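PDB 6NE6: G-protein alpha subunit Galpha7 from Naegleria fowleri, which probably binds and hydrolyses GTP as the switching subunit of a heterotrimeric G protein that relays receptor signals inside the cell. Local coordinates for residues 59-64 with 82-87; 211-214 with 220-223; 302-305 with 309-312. All coordinates share one frame; numbering follows the deposited sequence.

The three contacts follow one another along the chain, each closing before the next opens, and sample both halves of a G-protein alpha subunit. Contact 1 joins helices 39-66 and 74-89 of the all-helical domain. Contacts 2 and 3 belong to the Ras-like domain: each lies where the chain leaves a strand of the central sheet (199-205 and 297-302, with 242-248 between them) and enters a helix. Centres of contacts 1 and 2 are 23 Å apart, as are those of 2 and 3, whereas 1 and 3 lie 34 Å apart across the chain's centre. In contact 2, R221 joins D19 of the probable P-loop to Q126, consistent with a place between the domains.

Contact 1 of 3, residues 59-64 with 82-87; sequences VLIQAT and KIEGLE. With EDO (1,2-ethanediol), chain J.
I61 and E84 bring the two backbones nearest, with their CA atoms 7.7 Å apart, where segments 59-64 and 82-87 pass at 125° between their N-to-C directions and 10.2 Å between axes. The pairing is helix-on-helix packing in the all-helical domain of a G-protein alpha subunit: the long helix 39-66 receives helix 74-89. That axis separation is bridged by few side chains. The delta methyl of I61 meets the CG2 branch of I83, with CD1 and CG2 3.7 Å apart, although I83 has two conformers and only one is described here. L109 of helix 100-109 touches both isoleucines, which places the apolar end of the contact against a third helix.

The other branch of I61 serves the polar side. CG2 of I61 is anti to the backbone N and rests 3.8 Å from CG of E84, whose extended chain (chi2 -168°) spans the gap to helix 39-66. There OE2 forms a salt bridge with K65, while OE1 accepts from an ethanediol molecule, probably from the crystallisation liquor, O1 to OE1 being 2.5 Å; the same diol is also bonded to K65. The Q62 amide lies nearly coplanar with this carboxylate, but the modelled approach is too short to be a sound bond and one of two conformers is involved, so it remains doubtful. Within helix 39-66, T64 OG1 donates to O of I61, three residues earlier, at 2.7 Å, in the carbonyl plane and on a lone pair.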
loop_
_atom_site.group_PDB
_atom_site.type_symbol
_atom_site.label_atom_id
_atom_site.label_comp_id
_atom_site.label_asym_id
_atom_site.label_seq_id
_atom_site.Cartn_x
_atom_site.Cartn_y
_atom_site.Cartn_z
ATOM N N VAL A 59 2.150 -14.647 -11.166
ATOM C CA VAL A 59 2.547 -13.499 -11.975
ATOM C C VAL A 59 3.984 -13.657 -12.439
ATOM O O VAL A 59 4.308 -13.387 -13.602
ATOM C CB VAL A 59 2.351 -12.192 -11.188
ATOM C CG1 VAL A 59 2.943 -11.005 -11.975
ATOM C CG2 VAL A 59 0.863 -11.958 -10.936
ATOM N N LEU A 60 4.864 -14.113 -11.544
ATOM C CA LEU A 60 6.254 -14.346 -11.930
ATOM C C LEU A 60 6.363 -15.425 -13.002
ATOM O O LEU A 60 7.144 -15.286 -13.948
ATOM C CB LEU A 60 7.087 -14.708 -10.696
ATOM C CG LEU A 60 7.337 -13.496 -9.785
ATOM C CD1 LEU A 60 7.836 -13.892 -8.419
ATOM C CD2 LEU A 60 8.335 -12.544 -10.455
ATOM N N ILE A 61 5.585 -16.506 -12.877
ATOM C CA ILE A 61 5.614 -17.547 -13.901
ATOM C C ILE A 61 5.187 -16.973 -15.243
ATOM O O ILE A 61 5.842 -17.193 -16.269
ATOM C CB ILE A 61 4.725 -18.735 -13.493
ATOM C CG1 ILE A 61 5.318 -19.457 -12.292
ATOM C CG2 ILE A 61 4.561 -19.722 -14.680
ATOM C CD1 ILE A 61 4.309 -20.371 -11.566
ATOM N N GLN A 62 4.080 -16.231 -15.265
ATOM C CA GLN A 62 3.631 -15.614 -16.513
ATOM C C GLN A 62 4.691 -14.668 -17.063
ATOM O O GLN A 62 4.892 -14.582 -18.282
ATOM C CB GLN A 62 2.316 -14.859 -16.304
ATOM C CG GLN A 62 1.171 -15.710 -15.798
ATOM C CD GLN A 62 1.106 -17.048 -16.487
ATOM O OE1 GLN A 62 1.038 -17.136 -17.715
ATOM N NE2 GLN A 62 1.138 -18.109 -15.696
ATOM N N ALA A 63 5.376 -13.955 -16.169
ATOM C CA ALA A 63 6.417 -13.019 -16.586
ATOM C C ALA A 63 7.560 -13.740 -17.295
ATOM O O ALA A 63 8.119 -13.214 -18.264
ATOM C CB ALA A 63 6.936 -12.247 -15.373
ATOM N N THR A 64 7.943 -14.936 -16.822
ATOM C CA THR A 64 9.014 -15.657 -17.517
ATOM C C THR A 64 8.585 -16.017 -18.930
ATOM O O THR A 64 9.412 -16.053 -19.850
ATOM C CB THR A 64 9.437 -16.945 -16.788
ATOM O OG1 THR A 64 8.400 -17.943 -16.888
ATOM C CG2 THR A 64 9.824 -16.697 -15.334
ATOM N N LYS A 82 1.868 -26.619 -12.241
ATOM C CA LYS A 82 0.985 -26.924 -11.116
ATOM C C LYS A 82 0.501 -25.646 -10.437
ATOM O O LYS A 82 -0.693 -25.497 -10.150
ATOM C CB LYS A 82 1.699 -27.829 -10.106
ATOM C CG LYS A 82 1.008 -27.870 -8.739
ATOM C CD LYS A 82 1.849 -28.559 -7.661
ATOM C CE LYS A 82 1.157 -28.482 -6.294
ATOM N NZ LYS A 82 1.851 -29.248 -5.216
ATOM N N ILE A 83 1.422 -24.707 -10.186
ATOM C CA ILE A 83 1.043 -23.479 -9.500
ATOM C C ILE A 83 0.093 -22.655 -10.359
ATOM O O ILE A 83 -0.890 -22.098 -9.849
ATOM C CB ILE A 83 2.305 -22.693 -9.092
ATOM C CG1 ILE A 83 2.939 -23.359 -7.859
ATOM C CG2 ILE A 83 1.967 -21.227 -8.852
ATOM C CD1 ILE A 83 4.459 -23.207 -7.731
ATOM N N GLU A 84 0.359 -22.568 -11.667
ATOM C CA GLU A 84 -0.554 -21.894 -12.587
ATOM C C GLU A 84 -1.967 -22.443 -12.471
ATOM O O GLU A 84 -2.941 -21.680 -12.392
ATOM C CB GLU A 84 -0.071 -22.061 -14.026
ATOM C CG GLU A 84 1.115 -21.226 -14.419
ATOM C CD GLU A 84 1.319 -21.241 -15.919
ATOM O OE1 GLU A 84 1.441 -22.344 -16.488
ATOM O OE2 GLU A 84 1.319 -20.157 -16.532
ATOM N N GLY A 85 -2.100 -23.770 -12.501
ATOM C CA GLY A 85 -3.416 -24.379 -12.398
ATOM C C GLY A 85 -4.105 -24.056 -11.086
ATOM O O GLY A 85 -5.310 -23.795 -11.052
ATOM N N LEU A 86 -3.352 -24.075 -9.987
ATOM C CA LEU A 86 -3.958 -23.804 -8.687
ATOM C C LEU A 86 -4.366 -22.345 -8.560
ATOM O O LEU A 86 -5.431 -22.040 -8.006
ATOM C CB LEU A 86 -3.002 -24.189 -7.560
ATOM C CG LEU A 86 -2.786 -25.684 -7.354
ATOM C CD1 LEU A 86 -1.740 -25.914 -6.280
ATOM C CD2 LEU A 86 -4.100 -26.370 -6.983
ATOM N N GLU A 87 -3.536 -21.424 -9.052
ATOM C CA GLU A 87 -3.913 -20.014 -8.997
ATOM C C GLU A 87 -5.156 -19.748 -9.835
ATOM O O GLU A 87 -6.047 -19.001 -9.414
ATOM C CB GLU A 87 -2.757 -19.120 -9.452
ATOM C CG GLU A 87 -3.161 -17.652 -9.651
ATOM C CD GLU A 87 -3.644 -16.970 -8.376
ATOM O OE1 GLU A 87 -3.399 -17.499 -7.273
ATOM O OE2 GLU A 87 -4.277 -15.895 -8.479
HETATM C C1 EDO J . 4.584 -22.940 -16.727
HETATM O O1 EDO J . 3.490 -23.344 -17.562
HETATM C C2 EDO J . 5.887 -23.470 -17.311
HETATM O O2 EDO J . 5.868 -23.342 -18.737
#

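Contact 2 of 3, residues 211-214 with 220-223; sequences QKCY and NRMK. With EDO (1,2-ethanediol), chain D.
R221 turns its CG anti to its carbonyl carbon (chi1 -75°) and then runs extended from CG to NE, a shape that lays the chain as far as NE along the backbone of Q211 and K212. Two donors of this one residue are used on that backbone. Its N binds O of Q211 at 2.9 Å, nearly straight with an N-H...O angle of 169°. Its NE reaches O of K212 at 2.8 Å; the acceptor lies close to the guanidinium plane, yet the donor stands above the carbonyl plane and misses its lone pairs. Q126 NE2 also donates to this carbonyl, which is thus gripped twice. NE2 of Q211 stands over one guanidinium face, 3.5 Å from NH1 and offset toward the rim, with the amide plane clearly tilted; both are donors, so this is packing and not a bond.

K212 and N220 form a single beta bridge, with CA atoms 4.6 Å apart. Separately, C213 SG packs 3.9 Å from CA of R221. Beside the bridge, one water accepts from both K212 NZ and N220 ND2, although K212 is also held by O of S218. R221 NH1 and NH2 share O1 of an ethanediol, probably from the crystallisation liquor, and NH2 bonds weakly to Q126.

N220 OD1 accepts from N of K223 at 2.9 Å (160°). This loop from strand 199-205, ending in the N-cap N220, corresponds by position to switch III of G-protein alpha subunits, here tied probably to the P-loop through the R221 NH1-D19 salt bridge.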
loop_
_atom_site.group_PDB
_atom_site.type_symbol
_atom_site.label_atom_id
_atom_site.label_comp_id
_atom_site.label_asym_id
_atom_site.label_seq_id
_atom_site.Cartn_x
_atom_site.Cartn_y
_atom_site.Cartn_z
ATOM N N GLN A 211 5.948 1.945 -12.736
ATOM C CA GLN A 211 4.978 0.862 -12.827
ATOM C C GLN A 211 3.815 1.236 -13.730
ATOM O O GLN A 211 3.498 2.409 -13.909
ATOM C CB GLN A 211 4.430 0.498 -11.449
ATOM C CG GLN A 211 5.432 -0.190 -10.559
ATOM C CD GLN A 211 4.953 -0.235 -9.130
ATOM O OE1 GLN A 211 5.515 0.416 -8.263
ATOM N NE2 GLN A 211 3.893 -1.001 -8.880
ATOM N N LYS A 212 3.161 0.203 -14.268
ATOM C CA LYS A 212 1.964 0.340 -15.089
ATOM C C LYS A 212 0.703 0.119 -14.252
ATOM O O LYS A 212 0.698 -0.660 -13.294
ATOM C CB LYS A 212 1.991 -0.671 -16.239
ATOM C CG LYS A 212 3.178 -0.526 -17.168
ATOM C CD LYS A 212 3.177 0.849 -17.815
ATOM C CE LYS A 212 4.285 1.008 -18.856
ATOM N NZ LYS A 212 4.247 2.399 -19.408
ATOM N N CYS A 213 -0.385 0.771 -14.666
ATOM C CA CYS A 213 -1.648 0.660 -13.942
ATOM C C CYS A 213 -2.193 -0.759 -13.967
ATOM O O CYS A 213 -2.691 -1.261 -12.950
ATOM C CB CYS A 213 -2.686 1.608 -14.541
ATOM S SG CYS A 213 -2.338 3.321 -14.169
ATOM N N TYR A 214 -2.171 -1.392 -15.139
ATOM C CA TYR A 214 -2.701 -2.734 -15.324
ATOM C C TYR A 214 -1.785 -3.514 -16.249
ATOM O O TYR A 214 -1.032 -2.939 -17.043
ATOM C CB TYR A 214 -4.102 -2.719 -15.949
ATOM C CG TYR A 214 -5.122 -1.970 -15.155
ATOM C CD1 TYR A 214 -5.786 -2.576 -14.097
ATOM C CD2 TYR A 214 -5.434 -0.646 -15.464
ATOM C CE1 TYR A 214 -6.724 -1.885 -13.361
ATOM C CE2 TYR A 214 -6.378 0.050 -14.736
ATOM C CZ TYR A 214 -7.020 -0.575 -13.686
ATOM O OH TYR A 214 -7.957 0.120 -12.953
ATOM N N ASN A 220 1.113 4.843 -17.161
ATOM C CA ASN A 220 2.021 4.863 -16.025
ATOM C C ASN A 220 1.267 5.215 -14.749
ATOM O O ASN A 220 0.436 6.126 -14.740
ATOM C CB ASN A 220 3.133 5.878 -16.280
ATOM C CG ASN A 220 4.056 6.034 -15.098
ATOM O OD1 ASN A 220 3.855 6.903 -14.250
ATOM N ND2 ASN A 220 5.082 5.190 -15.035
ATOM N N ARG A 221 1.588 4.509 -13.651
ATOM C CA ARG A 221 0.842 4.696 -12.405
ATOM C C ARG A 221 1.000 6.109 -11.852
ATOM O O ARG A 221 0.032 6.699 -11.358
ATOM C CB ARG A 221 1.292 3.690 -11.345
ATOM C CG ARG A 221 0.781 2.277 -11.576
ATOM C CD ARG A 221 0.908 1.431 -10.306
ATOM N NE ARG A 221 0.492 0.045 -10.563
ATOM C CZ ARG A 221 0.318 -0.867 -9.612
ATOM N NH1 ARG A 221 0.514 -0.540 -8.338
ATOM N NH2 ARG A 221 -0.064 -2.098 -9.935
ATOM N N MET A 222 2.224 6.646 -11.864
ATOM C CA MET A 222 2.419 7.971 -11.292
ATOM C C MET A 222 1.778 9.049 -12.153
ATOM O O MET A 222 1.215 10.017 -11.624
ATOM C CB MET A 222 3.911 8.250 -11.087
ATOM C CG MET A 222 4.154 9.572 -10.371
ATOM S SD MET A 222 5.858 9.789 -9.827
ATOM C CE MET A 222 5.859 8.773 -8.350
ATOM N N LYS A 223 1.844 8.905 -13.483
ATOM C CA LYS A 223 1.152 9.862 -14.343
ATOM C C LYS A 223 -0.342 9.841 -14.085
ATOM O O LYS A 223 -0.991 10.896 -14.066
ATOM C CB LYS A 223 1.449 9.583 -15.813
ATOM C CG LYS A 223 2.895 9.897 -16.156
ATOM C CD LYS A 223 3.192 9.707 -17.623
ATOM C CE LYS A 223 4.642 10.064 -17.890
ATOM N NZ LYS A 223 4.995 9.833 -19.314
HETATM C C1 EDO D . -0.260 -4.396 -6.777
HETATM O O1 EDO D . -0.786 -3.140 -7.227
HETATM C C2 EDO D . -0.217 -5.372 -7.946
HETATM O O2 EDO D . 0.657 -4.846 -8.952
HETATM O O HOH W 1 5.676 3.270 -17.056
#

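Contact 3 of 3, residues 302-305 with 309-312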
loop_
_atom_site.group_PDB
_atom_site.type_symbol
_atom_site.label_atom_id
_atom_site.label_comp_id
_atom_site.label_asym_id
_atom_site.label_seq_id
_atom_site.Cartn_x
_atom_site.Cartn_y
_atom_site.Cartn_z
ATOM N N PHE A 302 6.815 13.415 3.053
ATOM C CA PHE A 302 7.293 12.111 2.622
ATOM C C PHE A 302 7.165 11.154 3.792
ATOM O O PHE A 302 7.420 11.534 4.937
ATOM C CB PHE A 302 8.758 12.175 2.176
ATOM C CG PHE A 302 8.996 13.073 0.996
ATOM C CD1 PHE A 302 8.652 12.656 -0.283
ATOM C CD2 PHE A 302 9.558 14.324 1.164
ATOM C CE1 PHE A 302 8.881 13.463 -1.373
ATOM C CE2 PHE A 302 9.782 15.147 0.071
ATOM C CZ PHE A 302 9.438 14.710 -1.198
ATOM N N VAL A 303 6.807 9.899 3.513
ATOM C CA VAL A 303 6.652 8.929 4.593
ATOM C C VAL A 303 6.934 7.522 4.078
ATOM O O VAL A 303 6.834 7.237 2.884
ATOM C CB VAL A 303 5.241 9.022 5.227
ATOM C CG1 VAL A 303 4.186 8.530 4.273
ATOM C CG2 VAL A 303 5.189 8.256 6.550
ATOM N N THR A 304 7.338 6.643 4.992
ATOM C CA THR A 304 7.405 5.212 4.718
ATOM C C THR A 304 6.504 4.556 5.752
ATOM O O THR A 304 6.904 4.386 6.903
ATOM C CB THR A 304 8.831 4.685 4.796
ATOM O OG1 THR A 304 9.633 5.366 3.825
ATOM C CG2 THR A 304 8.855 3.185 4.485
ATOM N N ALA A 305 5.281 4.219 5.340
ATOM C CA ALA A 305 4.303 3.687 6.283
ATOM C C ALA A 305 4.767 2.380 6.912
ATOM O O ALA A 305 4.400 2.081 8.051
ATOM C CB ALA A 305 2.954 3.485 5.584
ATOM N N ALA A 309 8.259 3.827 13.208
ATOM C CA ALA A 309 8.820 5.000 13.875
ATOM C C ALA A 309 8.747 6.238 12.987
ATOM O O ALA A 309 8.463 7.336 13.477
ATOM C CB ALA A 309 10.264 4.735 14.301
ATOM N N ASN A 310 9.012 6.085 11.686
ATOM C CA ASN A 310 8.913 7.220 10.769
ATOM C C ASN A 310 7.471 7.675 10.624
ATOM O O ASN A 310 7.193 8.880 10.599
ATOM C CB ASN A 310 9.495 6.853 9.397
ATOM C CG ASN A 310 9.407 8.001 8.379
ATOM O OD1 ASN A 310 8.701 7.907 7.363
ATOM N ND2 ASN A 310 10.136 9.078 8.639
ATOM N N LEU A 311 6.542 6.723 10.518
ATOM C CA LEU A 311 5.138 7.083 10.365
ATOM C C LEU A 311 4.645 7.831 11.594
ATOM O O LEU A 311 3.936 8.836 11.474
ATOM C CB LEU A 311 4.302 5.838 10.113
ATOM C CG LEU A 311 2.803 6.076 9.926
ATOM C CD1 LEU A 311 2.513 7.008 8.746
ATOM C CD2 LEU A 311 2.094 4.758 9.754
ATOM N N LYS A 312 5.016 7.351 12.783
ATOM C CA LYS A 312 4.653 8.041 14.019
ATOM C C LYS A 312 5.126 9.486 14.004
ATOM O O LYS A 312 4.382 10.400 14.379
ATOM C CB LYS A 312 5.249 7.293 15.212
ATOM C CG LYS A 312 4.247 6.800 16.231
ATOM C CD LYS A 312 4.880 5.765 17.157
ATOM C CE LYS A 312 6.108 6.324 17.860
ATOM N NZ LYS A 312 6.738 5.330 18.783
HETATM O O HOH W 2 10.595 7.422 5.062
#
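The carboxamide of N310 is the flat group of this contact: N of T304 donates to its OD1 from within the carbonyl plane, at 3.0 Å and with an N-H...O angle of 160°. Off that plane, on opposite sides, lie the CG2 methyl of V303, 3.6 Å from OD1, and a water 3.0 Å from OD1. The join is the turn from strand 297-302 into helix 308-326 of the Ras-like fold, and residues 303-305 probably fall in the equivalent of the TCAT loop, which contacts the guanine base in other G-protein alpha subunits.

N310 can reach back because its CG is anti to the backbone N (chi1 179°), which sends the amide from the helix to the preceding loop. The same water lies 2.6 Å from T304 OG1, a hydroxyl that is also bonded to N of D251. A305 N, in turn, is bonded to N248 OD1. These two partners fall in the N-K-x-D sequence, so the geometry is consistent with two base-recognition segments held together.

Next along the helix, L311 packs its two methyl branches against different residues. CD1 meets CG2 of V303 at 3.7 Å, an apolar contact in which the side chains cross at a slant. Its other methyl, CD2, lies 3.9 Å from O of A305, a carbonyl that accepts from NE2 of Q28.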